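PDB 5XK2: diacylglycerol lipase from Aspergillus oryzae, which probably hydrolyses the ester bonds of mono- and diacylglycerols, as a class 3 lipase of the alpha/beta-hydrolase fold, caught here in a closed conformation. Local coordinates for residues F191-G196 with H220-Y225; R95-D100 with P209-L214. One frame throughout, in Å; residues are numbered along the deposited sequence.

How the contacts relate
Contact 1 joins helix 186-195 to the chain entering strand 224-227, while contact 2 joins helix 94-98, probably the lid of this closed lipase, to the loop 209-214. Their centres lie about 21 Å apart, yet the two meet at one point: His220 NE2 is 2.7 Å from Pro209 O, a probable hydrogen bond. Residues 209-214 and 220-223 belong to the connection between strands 198-203 and 224-227, and 224-225 begin the latter strand; the connection's middle faces the probable lid helix and its last residues pack on helix 186-195. Contact 2 is the one near the probable active site: the side chain of Trp97 lies close to, without touching, the likely Ser153-His268-Asp206 triad.

Contact 1 (F191-G196 with H220-Y225); sequences FITNQG and HISPEY
Thr193 and Ile221 bring the two backbones within 5.4 Å, CA to CA, where the C-terminal part of helix 186-195 passes the extended chain leading into strand 224-227. One direct bond joins them: Ser222 N donates to Thr193 OG1 at 2.9 Å, nearly straight at 179°. The same hydroxyl also bonds to Ala189 O one turn back in the helix, so it is gripped from both the helix and the loop. With OG1 beside its own backbone N (chi1 -66°), Thr193 can serve both partners, and its CG2 comes to 3.4 Å from Ser222 O. A water adds a second bridge, donating to Thr193 O at 3.1 Å and to Ser222 O at 2.6 Å. In the alpha/beta-hydrolase fold, helix 186-195 is the helix of the beta-alpha-beta crossover between parallel strands 173-178 and 198-203, and strand 224-227 lies next in the sheet. Beside the polar bond Ile192 and Ile221 cross at a slant: Ile192 CG2 sits 3.7 Å from Ile221 CD1 and 3.8 Å from Ile221 CG1. Helix 154-168 touches both isoleucines, through Ala164 and Arg167 on Ile192 and Ser160 on Ile221. Arg200 NE bonds to Ile221 O, and a cis peptide links Ser222 to Pro223.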
loop_
_atom_site.group_PDB
_atom_site.type_symbol
_atom_site.label_atom_id
_atom_site.label_comp_id
_atom_site.label_asym_id
_atom_site.label_seq_id
_atom_site.Cartn_x
_atom_site.Cartn_y
_atom_site.Cartn_z
ATOM N N PHE A 191 -2.426 28.889 10.890
ATOM C CA PHE A 191 -1.146 29.582 10.786
ATOM C C PHE A 191 -0.518 29.424 9.396
ATOM O O PHE A 191 -0.119 30.417 8.774
ATOM C CB PHE A 191 -0.195 29.058 11.869
ATOM C CG PHE A 191 1.158 29.717 11.871
ATOM C CD1 PHE A 191 1.306 31.038 12.258
ATOM C CD2 PHE A 191 2.283 29.000 11.507
ATOM C CE1 PHE A 191 2.566 31.638 12.276
ATOM C CE2 PHE A 191 3.545 29.594 11.512
ATOM C CZ PHE A 191 3.687 30.909 11.892
ATOM N N ILE A 192 -0.443 28.186 8.908
ATOM C CA ILE A 192 0.192 27.938 7.610
ATOM C C ILE A 192 -0.604 28.611 6.492
ATOM O O ILE A 192 -0.049 29.274 5.620
ATOM C CB ILE A 192 0.339 26.431 7.344
ATOM C CG1 ILE A 192 1.238 25.801 8.420
ATOM C CG2 ILE A 192 0.875 26.201 5.920
ATOM C CD1 ILE A 192 1.385 24.287 8.286
ATOM N N THR A 193 -1.924 28.450 6.541
ATOM C CA THR A 193 -2.815 29.058 5.560
ATOM C C THR A 193 -2.576 30.561 5.443
ATOM O O THR A 193 -2.477 31.115 4.350
ATOM C CB THR A 193 -4.291 28.775 5.959
ATOM O OG1 THR A 193 -4.518 27.366 5.857
ATOM C CG2 THR A 193 -5.296 29.540 5.071
ATOM N N ASN A 194 -2.481 31.235 6.589
ATOM C CA ASN A 194 -2.346 32.675 6.536
ATOM C C ASN A 194 -0.919 33.152 6.262
ATOM O O ASN A 194 -0.695 34.344 6.066
ATOM C CB ASN A 194 -2.903 33.275 7.824
ATOM C CG ASN A 194 -4.420 33.252 7.823
ATOM O OD1 ASN A 194 -5.027 33.823 6.939
ATOM N ND2 ASN A 194 -5.021 32.575 8.788
ATOM N N GLN A 195 0.028 32.225 6.152
ATOM C CA GLN A 195 1.334 32.577 5.588
ATOM C C GLN A 195 1.235 32.852 4.089
ATOM O O GLN A 195 2.088 33.537 3.506
ATOM C CB GLN A 195 2.351 31.451 5.826
ATOM C CG GLN A 195 2.749 31.254 7.277
ATOM C CD GLN A 195 3.663 30.043 7.456
ATOM O OE1 GLN A 195 3.488 29.008 6.804
ATOM N NE2 GLN A 195 4.644 30.176 8.344
ATOM N N GLY A 196 0.207 32.293 3.452
ATOM C CA GLY A 196 0.032 32.445 2.022
ATOM C C GLY A 196 0.991 31.605 1.196
ATOM O O GLY A 196 1.816 30.865 1.749
ATOM N N HIS A 220 -7.026 20.556 7.196
ATOM C CA HIS A 220 -6.143 20.831 6.053
ATOM C C HIS A 220 -5.774 22.299 5.970
ATOM O O HIS A 220 -6.545 23.183 6.365
ATOM C CB HIS A 220 -6.813 20.448 4.715
ATOM C CG HIS A 220 -6.464 19.091 4.196
ATOM N ND1 HIS A 220 -5.167 18.720 3.896
ATOM C CD2 HIS A 220 -7.247 18.043 3.839
ATOM C CE1 HIS A 220 -5.163 17.492 3.417
ATOM N NE2 HIS A 220 -6.416 17.056 3.358
ATOM N N ILE A 221 -4.586 22.556 5.430
ATOM C CA ILE A 221 -4.225 23.865 4.932
ATOM C C ILE A 221 -5.200 24.259 3.829
ATOM O O ILE A 221 -5.609 23.419 3.022
ATOM C CB ILE A 221 -2.782 23.844 4.388
ATOM C CG1 ILE A 221 -1.820 23.533 5.532
ATOM C CG2 ILE A 221 -2.425 25.146 3.678
ATOM C CD1 ILE A 221 -0.493 22.901 5.045
ATOM N N SER A 222 -5.583 25.530 3.810
ATOM C CA SER A 222 -6.498 26.059 2.813
ATOM C C SER A 222 -5.745 27.038 1.894
ATOM O O SER A 222 -4.779 27.668 2.318
ATOM C CB SER A 222 -7.673 26.749 3.538
ATOM O OG SER A 222 -8.444 27.530 2.645
ATOM N N PRO A 223 -6.165 27.168 0.624
ATOM C CA PRO A 223 -7.297 26.460 0.007
ATOM C C PRO A 223 -6.931 25.097 -0.559
ATOM O O PRO A 223 -5.766 24.704 -0.595
ATOM C CB PRO A 223 -7.703 27.399 -1.141
ATOM C CG PRO A 223 -6.391 28.016 -1.565
ATOM C CD PRO A 223 -5.601 28.190 -0.274
ATOM N N GLU A 224 -7.950 24.410 -1.050
ATOM C CA GLU A 224 -7.791 23.143 -1.760
ATOM C C GLU A 224 -7.914 23.410 -3.247
ATOM O O GLU A 224 -8.894 24.026 -3.680
ATOM C CB GLU A 224 -8.864 22.145 -1.308
ATOM C CG GLU A 224 -8.924 20.830 -2.137
ATOM C CD GLU A 224 -10.107 19.935 -1.732
ATOM O OE1 GLU A 224 -10.818 20.248 -0.755
ATOM O OE2 GLU A 224 -10.341 18.915 -2.402
ATOM N N TYR A 225 -6.950 22.933 -4.032
ATOM C CA TYR A 225 -7.101 22.971 -5.485
ATOM C C TYR A 225 -7.547 21.592 -5.878
ATOM O O TYR A 225 -6.744 20.663 -5.970
ATOM C CB TYR A 225 -5.772 23.368 -6.169
ATOM C CG TYR A 225 -5.425 24.820 -5.930
ATOM C CD1 TYR A 225 -4.815 25.234 -4.741
ATOM C CD2 TYR A 225 -5.752 25.786 -6.873
ATOM C CE1 TYR A 225 -4.529 26.564 -4.517
ATOM C CE2 TYR A 225 -5.474 27.126 -6.646
ATOM C CZ TYR A 225 -4.854 27.502 -5.464
ATOM O OH TYR A 225 -4.567 28.849 -5.226
HETATM O O HOH W 1 -3.169 29.639 1.709
#

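Contact 2 (R95-D100 with P209-L214)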
loop_
_atom_site.group_PDB
_atom_site.type_symbol
_atom_site.label_atom_id
_atom_site.label_comp_id
_atom_site.label_asym_id
_atom_site.label_seq_id
_atom_site.Cartn_x
_atom_site.Cartn_y
_atom_site.Cartn_z
ATOM N N ARG A 95 0.689 1.098 2.874
ATOM C CA ARG A 95 0.231 0.150 3.881
ATOM C C ARG A 95 1.023 0.317 5.184
ATOM O O ARG A 95 0.442 0.280 6.260
ATOM C CB ARG A 95 0.294 -1.301 3.361
ATOM C CG ARG A 95 1.683 -1.899 3.188
ATOM C CD ARG A 95 1.603 -3.351 2.701
ATOM N NE ARG A 95 1.162 -4.271 3.751
ATOM C CZ ARG A 95 0.792 -5.534 3.545
ATOM N NH1 ARG A 95 0.810 -6.054 2.323
ATOM N NH2 ARG A 95 0.410 -6.286 4.568
ATOM N N ASN A 96 2.326 0.554 5.107
ATOM C CA ASN A 96 3.098 0.733 6.330
ATOM C C ASN A 96 2.719 2.019 7.050
ATOM O O ASN A 96 2.713 2.084 8.282
ATOM C CB ASN A 96 4.594 0.707 6.027
ATOM C CG ASN A 96 5.105 -0.704 5.762
ATOM O OD1 ASN A 96 4.335 -1.670 5.774
ATOM N ND2 ASN A 96 6.404 -0.826 5.512
ATOM N N TRP A 97 2.376 3.040 6.273
ATOM C CA TRP A 97 1.977 4.322 6.834
ATOM C C TRP A 97 0.681 4.196 7.647
ATOM O O TRP A 97 0.545 4.791 8.716
ATOM C CB TRP A 97 1.809 5.337 5.700
ATOM C CG TRP A 97 1.402 6.683 6.135
ATOM C CD1 TRP A 97 2.019 7.462 7.061
ATOM C CD2 TRP A 97 0.291 7.448 5.638
ATOM N NE1 TRP A 97 1.356 8.659 7.186
ATOM C CE2 TRP A 97 0.292 8.674 6.325
ATOM C CE3 TRP A 97 -0.708 7.207 4.685
ATOM C CZ2 TRP A 97 -0.669 9.662 6.099
ATOM C CZ3 TRP A 97 -1.663 8.191 4.460
ATOM C CH2 TRP A 97 -1.635 9.401 5.163
ATOM N N VAL A 98 -0.280 3.435 7.124
ATOM C CA VAL A 98 -1.578 3.342 7.788
ATOM C C VAL A 98 -1.778 2.148 8.723
ATOM O O VAL A 98 -2.740 2.150 9.493
ATOM C CB VAL A 98 -2.743 3.308 6.748
ATOM C CG1 VAL A 98 -2.697 4.533 5.844
ATOM C CG2 VAL A 98 -2.717 2.025 5.927
ATOM N N THR A 99 -0.885 1.156 8.700
ATOM C CA THR A 99 -1.181 -0.121 9.373
ATOM C C THR A 99 -1.380 0.013 10.893
ATOM O O THR A 99 -2.229 -0.676 11.463
ATOM C CB THR A 99 -0.097 -1.171 9.065
ATOM O OG1 THR A 99 -0.303 -1.663 7.736
ATOM C CG2 THR A 99 -0.178 -2.365 10.017
ATOM N N ASP A 100 -0.651 0.918 11.540
ATOM C CA ASP A 100 -0.875 1.195 12.967
ATOM C C ASP A 100 -2.211 1.888 13.268
ATOM O O ASP A 100 -2.725 1.807 14.390
ATOM C CB ASP A 100 0.251 2.061 13.517
ATOM C CG ASP A 100 1.483 1.265 13.858
ATOM O OD1 ASP A 100 1.409 0.018 13.862
ATOM O OD2 ASP A 100 2.530 1.892 14.124
ATOM N N PRO A 209 -5.448 12.244 0.815
ATOM C CA PRO A 209 -5.737 13.524 1.483
ATOM C C PRO A 209 -6.826 13.443 2.555
ATOM O O PRO A 209 -7.163 14.476 3.131
ATOM C CB PRO A 209 -6.151 14.453 0.325
ATOM C CG PRO A 209 -5.409 13.885 -0.852
ATOM C CD PRO A 209 -5.568 12.389 -0.647
ATOM N N LYS A 210 -7.479 12.292 2.711
ATOM C CA LYS A 210 -8.451 12.147 3.786
ATOM C C LYS A 210 -7.843 11.637 5.087
ATOM O O LYS A 210 -8.569 11.405 6.058
ATOM C CB LYS A 210 -9.574 11.205 3.358
ATOM C CG LYS A 210 -10.335 11.727 2.188
ATOM C CD LYS A 210 -11.372 10.715 1.736
ATOM C CE LYS A 210 -11.743 10.974 0.331
ATOM N NZ LYS A 210 -12.796 10.029 -0.092
ATOM N N LEU A 211 -6.527 11.442 5.091
ATOM C CA LEU A 211 -5.810 10.931 6.264
ATOM C C LEU A 211 -4.718 11.893 6.694
ATOM O O LEU A 211 -4.145 12.594 5.865
ATOM C CB LEU A 211 -5.188 9.568 5.970
ATOM C CG LEU A 211 -6.179 8.445 5.671
ATOM C CD1 LEU A 211 -5.398 7.201 5.311
ATOM C CD2 LEU A 211 -7.092 8.209 6.868
ATOM N N PRO A 212 -4.441 11.976 8.004
ATOM C CA PRO A 212 -5.205 11.407 9.116
ATOM C C PRO A 212 -6.595 12.019 9.201
ATOM O O PRO A 212 -6.891 13.042 8.544
ATOM C CB PRO A 212 -4.372 11.791 10.359
ATOM C CG PRO A 212 -3.037 12.151 9.844
ATOM C CD PRO A 212 -3.234 12.688 8.459
ATOM N N LEU A 213 -7.448 11.383 9.993
ATOM C CA LEU A 213 -8.851 11.766 10.095
ATOM C C LEU A 213 -9.083 13.092 10.798
ATOM O O LEU A 213 -8.303 13.519 11.668
ATOM C CB LEU A 213 -9.637 10.693 10.843
ATOM C CG LEU A 213 -9.617 9.271 10.291
ATOM C CD1 LEU A 213 -10.487 8.386 11.170
ATOM C CD2 LEU A 213 -10.136 9.273 8.877
ATOM N N LEU A 214 -10.194 13.725 10.442
ATOM C CA LEU A 214 -10.694 14.865 11.188
ATOM C C LEU A 214 -10.862 14.516 12.664
ATOM O O LEU A 214 -10.586 15.340 13.537
ATOM C CB LEU A 214 -12.038 15.331 10.616
ATOM C CG LEU A 214 -11.948 15.812 9.174
ATOM C CD1 LEU A 214 -13.339 15.945 8.555
ATOM C CD2 LEU A 214 -11.187 17.136 9.135
#
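Leu211 meets both Trp97 and Val98, and the tight part of this contact is confined to those three residues. Leu211 CB lies 3.6 Å from Trp97 CH2, at the far end of the six-membered ring, while Leu211 CD1 lies 4.0 Å from Trp97 CZ3 and 3.8 Å from Val98 CG1. The indole gets there because CG stands anti to the backbone N (chi1 180°), sending the ring out from the helix toward the loop. Val98 meets Leu211 at about a right angle. The contact is apolar and small, 134 Å² in all. Exposed Asn96 and Asp100 make the solvent side; Trp97 is only partly exposed. Thr99 OG1 donates to Arg95 O at 2.6 Å, from well above the carbonyl plane, holding the end of the segment. Arg95, Asn96 and Thr99 pack on the second subunit, where Arg95 NH2 forms a salt bridge with Asp276 and its guanidinium a cation-pi contact with Tyr92, both of that chain. As in related class 3 lipases, helix 94-98 is probably the lid, and Trp97 near the likely triad fits a closed state. Phe103 packs edge-to-face with Trp97, Phe120 of helix 118-138 meets the same indole, and the loop carrying Leu211 runs between strands 198-203 and 224-227.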